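Local structure of B-agarase (Saccharophagus degradans, 4BQ2) at residues S295-V307 with K329-A342. The protein hydrolyses beta-1,4 linkages of agarose as a family 50 glycoside hydrolase, acting as an exo-beta-agarase. Residues are numbered along the deposited sequence; the frame is centred on the assembly and turned at random.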
ATOM      1  N   SER A 295     -12.497  -9.181  -5.674  1.00 20.28           N
ATOM      2  CA  SER A 295     -12.505 -10.539  -6.224  1.00 21.10           C
ATOM      3  C   SER A 295     -11.138 -11.195  -6.089  1.00 20.99           C
ATOM      4  O   SER A 295     -10.121 -10.494  -6.008  1.00 19.96           O
ATOM      5  CB  SER A 295     -12.975 -10.535  -7.689  1.00 22.28           C
ATOM      6  OG  SER A 295     -11.929 -10.110  -8.569  1.00 22.58           O
ATOM      7  N   THR A 296     -11.131 -12.539  -6.060  1.00 21.09           N
ATOM      8  CA  THR A 296      -9.917 -13.364  -5.888  1.00 22.40           C
ATOM      9  C   THR A 296      -9.883 -14.443  -6.972  1.00 24.00           C
ATOM     10  O   THR A 296     -10.947 -14.966  -7.324  1.00 23.52           O
ATOM     11  CB  THR A 296      -9.859 -13.994  -4.468  1.00 21.01           C
ATOM     12  OG1 THR A 296      -8.586 -14.618  -4.255  1.00 19.92           O
ATOM     13  CG2 THR A 296     -11.065 -14.972  -4.155  1.00 20.17           C
ATOM     14  N   MET A 297      -8.699 -14.750  -7.532  1.00 23.44           N
ATOM     15  CA  MET A 297      -8.626 -15.710  -8.641  1.00 24.80           C
ATOM     16  C   MET A 297      -9.076 -17.117  -8.199  1.00 23.19           C
ATOM     17  O   MET A 297      -8.575 -17.637  -7.199  1.00 22.83           O
ATOM     18  CB  MET A 297      -7.211 -15.761  -9.275  1.00 24.04           C
ATOM     19  CG  MET A 297      -6.714 -14.482  -9.970  1.00 24.01           C
ATOM     20  SD  MET A 297      -7.769 -13.856 -11.297  1.00 27.34           S
ATOM     21  CE  MET A 297      -6.557 -12.954 -12.254  1.00 28.81           C
ATOM     22  N   THR A 298     -10.030 -17.704  -8.930  1.00 22.44           N
ATOM     23  CA  THR A 298     -10.527 -19.053  -8.610  1.00 23.24           C
ATOM     24  C   THR A 298      -9.660 -20.206  -9.110  1.00 24.55           C
ATOM     25  O   THR A 298      -9.766 -21.348  -8.615  1.00 26.24           O
ATOM     26  CB  THR A 298     -11.944 -19.307  -9.147  1.00 23.92           C
ATOM     27  OG1 THR A 298     -11.921 -19.264 -10.575  1.00 25.36           O
ATOM     28  CG2 THR A 298     -12.954 -18.288  -8.599  1.00 25.37           C
ATOM     29  N   GLY A 299      -8.820 -19.923 -10.099  1.00 26.24           N
ATOM     30  CA  GLY A 299      -8.037 -20.954 -10.738  1.00 27.32           C
ATOM     31  C   GLY A 299      -8.682 -21.478 -12.005  1.00 29.07           C
ATOM     32  O   GLY A 299      -8.106 -22.345 -12.669  1.00 31.76           O
ATOM     33  N   TYR A 300      -9.866 -20.968 -12.352  1.00 28.12           N
ATOM     34  CA  TYR A 300     -10.476 -21.315 -13.638  1.00 28.82           C
ATOM     35  C   TYR A 300     -10.254 -20.256 -14.733  1.00 29.68           C
ATOM     36  O   TYR A 300      -9.924 -19.083 -14.449  1.00 27.72           O
ATOM     37  CB  TYR A 300     -11.958 -21.645 -13.457  1.00 31.90           C
ATOM     38  CG  TYR A 300     -12.184 -22.878 -12.594  1.00 35.59           C
ATOM     39  CD1 TYR A 300     -12.138 -22.791 -11.206  1.00 36.02           C
ATOM     40  CD2 TYR A 300     -12.411 -24.136 -13.173  1.00 37.83           C
ATOM     41  CE1 TYR A 300     -12.333 -23.908 -10.407  1.00 40.81           C
ATOM     42  CE2 TYR A 300     -12.601 -25.259 -12.385  1.00 40.65           C
ATOM     43  CZ  TYR A 300     -12.566 -25.134 -10.997  1.00 42.97           C
ATOM     44  OH  TYR A 300     -12.755 -26.226 -10.183  1.00 47.10           O
ATOM     45  N   ASP A 301     -10.445 -20.675 -15.989  1.00 29.31           N
ATOM     46  CA  ASP A 301     -10.317 -19.797 -17.128  1.00 27.66           C
ATOM     47  C   ASP A 301     -11.421 -20.089 -18.146  1.00 28.07           C
ATOM     48  O   ASP A 301     -12.093 -21.125 -18.073  1.00 27.70           O
ATOM     49  CB  ASP A 301      -8.906 -19.881 -17.739  1.00 29.62           C
ATOM     50  CG  ASP A 301      -8.474 -18.574 -18.408  1.00 29.84           C
ATOM     51  OD1 ASP A 301      -9.299 -17.627 -18.533  1.00 28.42           O
ATOM     52  OD2 ASP A 301      -7.294 -18.490 -18.821  1.00 29.64           O
ATOM     53  N   TYR A 302     -11.648 -19.140 -19.038  1.00 27.07           N
ATOM     54  CA  TYR A 302     -12.695 -19.256 -20.036  1.00 29.75           C
ATOM     55  C   TYR A 302     -12.056 -19.281 -21.417  1.00 30.48           C
ATOM     56  O   TYR A 302     -10.923 -18.811 -21.588  1.00 29.70           O
ATOM     57  CB  TYR A 302     -13.664 -18.069 -19.950  1.00 29.79           C
ATOM     58  CG  TYR A 302     -14.358 -17.896 -18.598  1.00 30.16           C
ATOM     59  CD1 TYR A 302     -14.698 -18.998 -17.809  1.00 29.68           C
ATOM     60  CD2 TYR A 302     -14.685 -16.622 -18.116  1.00 28.90           C
ATOM     61  CE1 TYR A 302     -15.328 -18.835 -16.576  1.00 28.65           C
ATOM     62  CE2 TYR A 302     -15.308 -16.461 -16.883  1.00 30.58           C
ATOM     63  CZ  TYR A 302     -15.632 -17.576 -16.126  1.00 27.83           C
ATOM     64  OH  TYR A 302     -16.260 -17.420 -14.914  1.00 26.88           O
ATOM     65  N   ASP A 303     -12.741 -19.851 -22.403  0.50 31.40           N
ATOM     66  CA  ASP A 303     -12.181 -19.835 -23.751  0.50 34.26           C
ATOM     67  C   ASP A 303     -12.355 -18.422 -24.328  0.50 34.48           C
ATOM     68  O   ASP A 303     -13.448 -17.848 -24.318  0.50 35.76           O
ATOM     69  CB  ASP A 303     -12.730 -20.975 -24.626  0.50 35.53           C
ATOM     70  CG  ASP A 303     -12.031 -22.328 -24.345  0.50 37.89           C
ATOM     71  OD1 ASP A 303     -10.882 -22.530 -24.797  0.50 37.56           O
ATOM     72  OD2 ASP A 303     -12.623 -23.194 -23.664  0.50 38.21           O
ATOM     73  N   GLN A 304     -11.236 -17.868 -24.781  1.00 32.43           N
ATOM     74  CA  GLN A 304     -11.061 -16.442 -25.079  1.00 35.54           C
ATOM     75  C   GLN A 304     -12.032 -15.854 -26.104  1.00 35.35           C
ATOM     76  O   GLN A 304     -12.266 -14.638 -26.098  1.00 36.62           O
ATOM     77  CB  GLN A 304      -9.599 -16.116 -25.417  1.00 36.81           C
ATOM     78  CG  GLN A 304      -8.637 -16.469 -24.284  1.00 34.71           C
ATOM     79  CD  GLN A 304      -8.903 -15.670 -23.004  1.00 35.09           C
ATOM     80  OE1 GLN A 304      -9.354 -16.216 -21.991  1.00 35.09           O
ATOM     81  NE2 GLN A 304      -8.627 -14.376 -23.048  1.00 35.19           N
ATOM     82  N   ALA A 305     -12.618 -16.704 -26.947  1.00 32.98           N
ATOM     83  CA  ALA A 305     -13.614 -16.256 -27.933  1.00 33.09           C
ATOM     84  C   ALA A 305     -14.873 -15.689 -27.258  1.00 33.54           C
ATOM     85  O   ALA A 305     -15.684 -14.985 -27.887  1.00 32.89           O
ATOM     86  CB  ALA A 305     -13.987 -17.406 -28.870  1.00 32.72           C
ATOM     87  N   THR A 306     -15.028 -15.998 -25.972  1.00 33.13           N
ATOM     88  CA  THR A 306     -16.203 -15.604 -25.217  1.00 33.44           C
ATOM     89  C   THR A 306     -15.925 -14.428 -24.302  1.00 34.39           C
ATOM     90  O   THR A 306     -16.843 -13.930 -23.668  1.00 34.59           O
ATOM     91  CB  THR A 306     -16.778 -16.766 -24.358  1.00 34.77           C
ATOM     92  OG1 THR A 306     -15.891 -17.058 -23.260  1.00 34.89           O
ATOM     93  CG2 THR A 306     -17.013 -18.013 -25.213  1.00 34.00           C
ATOM     94  N   VAL A 307     -14.670 -13.992 -24.232  1.00 33.06           N
ATOM     95  CA  VAL A 307     -14.315 -12.841 -23.412  1.00 34.60           C
ATOM     96  C   VAL A 307     -14.184 -11.554 -24.243  1.00 33.66           C
ATOM     97  O   VAL A 307     -13.367 -11.479 -25.169  1.00 32.66           O
ATOM     98  CB  VAL A 307     -13.007 -13.105 -22.638  1.00 33.74           C
ATOM     99  CG1 VAL A 307     -12.704 -11.942 -21.686  1.00 34.94           C
ATOM    100  CG2 VAL A 307     -13.089 -14.431 -21.886  1.00 32.77           C
ATOM    101  N   LYS A 329     -22.461 -18.491 -21.612  1.00 36.08           N
ATOM    102  CA  LYS A 329     -21.633 -19.103 -22.633  1.00 37.95           C
ATOM    103  C   LYS A 329     -20.136 -19.121 -22.238  1.00 36.59           C
ATOM    104  O   LYS A 329     -19.448 -20.121 -22.463  1.00 32.10           O
ATOM    105  CB  LYS A 329     -21.933 -18.499 -24.020  1.00 40.18           C
ATOM    106  CG  LYS A 329     -20.981 -17.449 -24.566  1.00 44.28           C
ATOM    107  CD  LYS A 329     -21.228 -17.277 -26.066  1.00 47.87           C
ATOM    108  CE  LYS A 329     -20.149 -16.440 -26.750  1.00 48.93           C
ATOM    109  NZ  LYS A 329     -20.274 -14.989 -26.433  1.00 48.35           N
ATOM    110  N   SER A 330     -19.653 -18.054 -21.596  1.00 35.09           N
ATOM    111  CA  SER A 330     -18.274 -18.065 -21.048  1.00 32.79           C
ATOM    112  C   SER A 330     -18.102 -19.134 -19.971  1.00 31.42           C
ATOM    113  O   SER A 330     -17.148 -19.932 -20.005  1.00 28.88           O
ATOM    114  CB  SER A 330     -17.901 -16.697 -20.458  1.00 34.40           C
ATOM    115  OG  SER A 330     -17.597 -15.763 -21.477  1.00 34.68           O
ATOM    116  N   PHE A 331     -19.036 -19.141 -19.023  1.00 30.47           N
ATOM    117  CA  PHE A 331     -18.989 -20.041 -17.876  1.00 33.18           C
ATOM    118  C   PHE A 331     -19.056 -21.516 -18.278  1.00 34.58           C
ATOM    119  O   PHE A 331     -18.450 -22.354 -17.609  1.00 34.23           O
ATOM    120  CB  PHE A 331     -20.119 -19.729 -16.877  1.00 31.32           C
ATOM    121  CG  PHE A 331     -19.877 -20.298 -15.514  1.00 33.70           C
ATOM    122  CD1 PHE A 331     -19.087 -19.616 -14.591  1.00 31.61           C
ATOM    123  CD2 PHE A 331     -20.415 -21.534 -15.148  1.00 32.79           C
ATOM    124  CE1 PHE A 331     -18.844 -20.153 -13.332  1.00 31.15           C
ATOM    125  CE2 PHE A 331     -20.164 -22.068 -13.893  1.00 33.24           C
ATOM    126  CZ  PHE A 331     -19.385 -21.374 -12.980  1.00 33.36           C
ATOM    127  N   ALA A 332     -19.794 -21.824 -19.350  1.00 35.46           N
ATOM    128  CA  ALA A 332     -19.874 -23.199 -19.874  1.00 37.61           C
ATOM    129  C   ALA A 332     -18.546 -23.712 -20.434  1.00 38.26           C
ATOM    130  O   ALA A 332     -18.309 -24.915 -20.439  1.00 41.32           O
ATOM    131  CB  ALA A 332     -20.989 -23.328 -20.914  1.00 37.43           C
ATOM    132  N   THR A 333     -17.686 -22.802 -20.896  1.00 37.80           N
ATOM    133  CA  THR A 333     -16.361 -23.158 -21.438  1.00 36.63           C
ATOM    134  C   THR A 333     -15.301 -23.226 -20.335  1.00 35.57           C
ATOM    135  O   THR A 333     -14.130 -23.497 -20.586  1.00 34.46           O
ATOM    136  CB  THR A 333     -15.863 -22.155 -22.494  1.00 37.21           C
ATOM    137  OG1 THR A 333     -15.420 -20.932 -21.855  1.00 34.70           O
ATOM    138  CG2 THR A 333     -16.939 -21.881 -23.570  1.00 36.59           C
ATOM    139  N   ARG A 334     -15.742 -23.001 -19.105  1.00 33.90           N
ATOM    140  CA  ARG A 334     -14.855 -22.956 -17.944  1.00 32.58           C
ATOM    141  C   ARG A 334     -13.968 -24.202 -17.749  1.00 33.32           C
ATOM    142  O   ARG A 334     -14.420 -25.346 -17.896  1.00 31.97           O
ATOM    143  CB  ARG A 334     -15.730 -22.635 -16.756  1.00 31.00           C
ATOM    144  CG  ARG A 334     -15.291 -23.044 -15.381  1.00 31.23           C
ATOM    145  CD  ARG A 334     -16.436 -22.552 -14.516  1.00 31.36           C
ATOM    146  NE  ARG A 334     -15.964 -21.976 -13.274  1.00 30.97           N
ATOM    147  CZ  ARG A 334     -15.789 -22.679 -12.168  1.00 32.03           C
ATOM    148  NH1 ARG A 334     -16.057 -23.987 -12.165  1.00 33.00           N
ATOM    149  NH2 ARG A 334     -15.366 -22.069 -11.067  1.00 31.75           N
ATOM    150  N   HIS A 335     -12.692 -23.961 -17.458  1.00 32.04           N
ATOM    151  CA  HIS A 335     -11.684 -25.032 -17.348  1.00 34.45           C
ATOM    152  C   HIS A 335     -10.609 -24.676 -16.333  1.00 34.51           C
ATOM    153  O   HIS A 335     -10.321 -23.493 -16.088  1.00 33.27           O
ATOM    154  CB  HIS A 335     -11.043 -25.391 -18.719  1.00 34.13           C
ATOM    155  CG  HIS A 335     -10.251 -24.274 -19.336  1.00 34.25           C
ATOM    156  ND1 HIS A 335     -10.793 -23.384 -20.241  1.00 34.92           N
ATOM    157  CD2 HIS A 335      -8.959 -23.896 -19.165  1.00 34.05           C
ATOM    158  CE1 HIS A 335      -9.868 -22.513 -20.608  1.00 34.26           C
ATOM    159  NE2 HIS A 335      -8.749 -22.797 -19.962  1.00 34.13           N
ATOM    160  N   LEU A 336     -10.015 -25.711 -15.752  1.00 34.10           N
ATOM    161  CA  LEU A 336      -8.960 -25.548 -14.773  1.00 34.68           C
ATOM    162  C   LEU A 336      -7.684 -25.021 -15.417  1.00 35.79           C
ATOM    163  O   LEU A 336      -7.212 -25.551 -16.419  1.00 36.81           O
ATOM    164  CB  LEU A 336      -8.710 -26.884 -14.058  1.00 36.67           C
ATOM    165  CG  LEU A 336      -8.037 -26.885 -12.679  1.00 39.35           C
ATOM    166  CD1 LEU A 336      -8.853 -26.060 -11.691  1.00 36.46           C
ATOM    167  CD2 LEU A 336      -7.808 -28.309 -12.157  1.00 36.23           C
ATOM    168  N   ALA A 337      -7.143 -23.953 -14.845  1.00 33.52           N
ATOM    169  CA  ALA A 337      -5.851 -23.412 -15.262  1.00 32.76           C
ATOM    170  C   ALA A 337      -4.862 -23.464 -14.094  1.00 31.42           C
ATOM    171  O   ALA A 337      -3.661 -23.610 -14.288  1.00 30.95           O
ATOM    172  CB  ALA A 337      -6.007 -21.987 -15.786  1.00 33.06           C
ATOM    173  N   SER A 338      -5.377 -23.368 -12.873  1.00 31.22           N
ATOM    174  CA  SER A 338      -4.530 -23.514 -11.702  1.00 29.28           C
ATOM    175  C   SER A 338      -5.168 -24.412 -10.672  1.00 31.19           C
ATOM    176  O   SER A 338      -6.041 -23.970  -9.905  1.00 30.17           O
ATOM    177  CB  SER A 338      -4.166 -22.159 -11.089  1.00 30.34           C
ATOM    178  OG  SER A 338      -3.341 -22.352  -9.954  1.00 26.05           O
ATOM    179  N   PRO A 339      -4.729 -25.689 -10.636  1.00 31.40           N
ATOM    180  CA  PRO A 339      -5.228 -26.603  -9.611  1.00 29.87           C
ATOM    181  C   PRO A 339      -5.000 -26.044  -8.204  1.00 28.14           C
ATOM    182  O   PRO A 339      -5.874 -26.190  -7.341  1.00 26.38           O
ATOM    183  CB  PRO A 339      -4.381 -27.868  -9.849  1.00 29.65           C
ATOM    184  CG  PRO A 339      -4.108 -27.835 -11.323  1.00 29.63           C
ATOM    185  CD  PRO A 339      -3.823 -26.377 -11.591  1.00 29.63           C
ATOM    186  N   THR A 340      -3.855 -25.381  -7.993  1.00 24.98           N
ATOM    187  CA  THR A 340      -3.493 -24.846  -6.690  1.00 25.27           C
ATOM    188  C   THR A 340      -4.544 -23.796  -6.256  1.00 25.61           C
ATOM    189  O   THR A 340      -5.080 -23.867  -5.150  1.00 22.86           O
ATOM    190  CB  THR A 340      -2.057 -24.266  -6.681  1.00 27.42           C
ATOM    191  OG1 THR A 340      -1.111 -25.304  -6.984  1.00 31.09           O
ATOM    192  CG2 THR A 340      -1.694 -23.703  -5.336  1.00 25.55           C
ATOM    193  N   ARG A 341      -4.861 -22.861  -7.153  1.00 25.87           N
ATOM    194  CA  ARG A 341      -5.906 -21.857  -6.854  1.00 25.21           C
ATOM    195  C   ARG A 341      -7.272 -22.504  -6.591  1.00 25.04           C
ATOM    196  O   ARG A 341      -7.895 -22.259  -5.556  1.00 24.04           O
ATOM    197  CB  ARG A 341      -5.970 -20.795  -7.957  1.00 23.67           C
ATOM    198  CG  ARG A 341      -4.732 -19.906  -8.021  1.00 23.89           C
ATOM    199  CD  ARG A 341      -4.552 -19.053  -6.758  1.00 23.52           C
ATOM    200  NE  ARG A 341      -5.714 -18.193  -6.448  1.00 22.87           N
ATOM    201  CZ  ARG A 341      -5.685 -17.236  -5.523  1.00 24.26           C
ATOM    202  NH1 ARG A 341      -4.552 -16.992  -4.851  1.00 21.21           N
ATOM    203  NH2 ARG A 341      -6.770 -16.499  -5.285  1.00 23.72           N
ATOM    204  N   ALA A 342      -7.706 -23.390  -7.482  1.00 26.15           N
ATOM    205  CA  ALA A 342      -9.037 -24.004  -7.326  1.00 25.71           C
ATOM    206  C   ALA A 342      -9.225 -24.764  -6.019  1.00 25.83           C
ATOM    207  O   ALA A 342     -10.291 -24.671  -5.397  1.00 23.27           O
ATOM    208  CB  ALA A 342      -9.383 -24.875  -8.530  1.00 28.67           C
TER
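Tyr-300 is sandwiched between Arg-334 and Leu-336 at the edge of a small antiparallel sheet, where the two-residue strand 335-336 pairs with strand 296-301. The guanidinium of Arg-334 lies flat on one ring face, a cation-pi stack with planes 15° apart and CZ of Arg-334 3.7 Å from the Tyr-300 ring centroid. Against the opposite face Leu-336 sets its CD1 in a CH-pi contact. The Arg-334 chain runs extended through chi1 and chi2, then turns at chi3 and again at chi4 (-90°), which brings its guanidinium flat over the ring, and a salt bridge from NE to Glu-374 on strand 373-376 ties down the same group. Glu-374 also takes the hydroxyl of Tyr-302, whose ring rests one face on Ser-330 and meets CB of Arg-334 at its edge.

Between the strands, Asp-301 and His-335 exchange two backbone bonds, and O of Asp-301 sits over one face of the His-335 imidazole. Where the strand gives way to helix 339-342, O of Gly-299 accepts from both Ala-337 N and Ser-338 N, each at 2.9 Å. Ser-338 is the N-cap, its OG accepting from Arg-341 N. From that helix Arg-341 folds its chain back through chi2 and chi3, which turns the guanidinium edge toward Met-297; NH1 reaches Thr-707 O. Its NE and NH2 grip one atom, Met-297 O, at 3.0 and 2.9 Å, with NH2 on a lone pair and NE above the carbonyl plane.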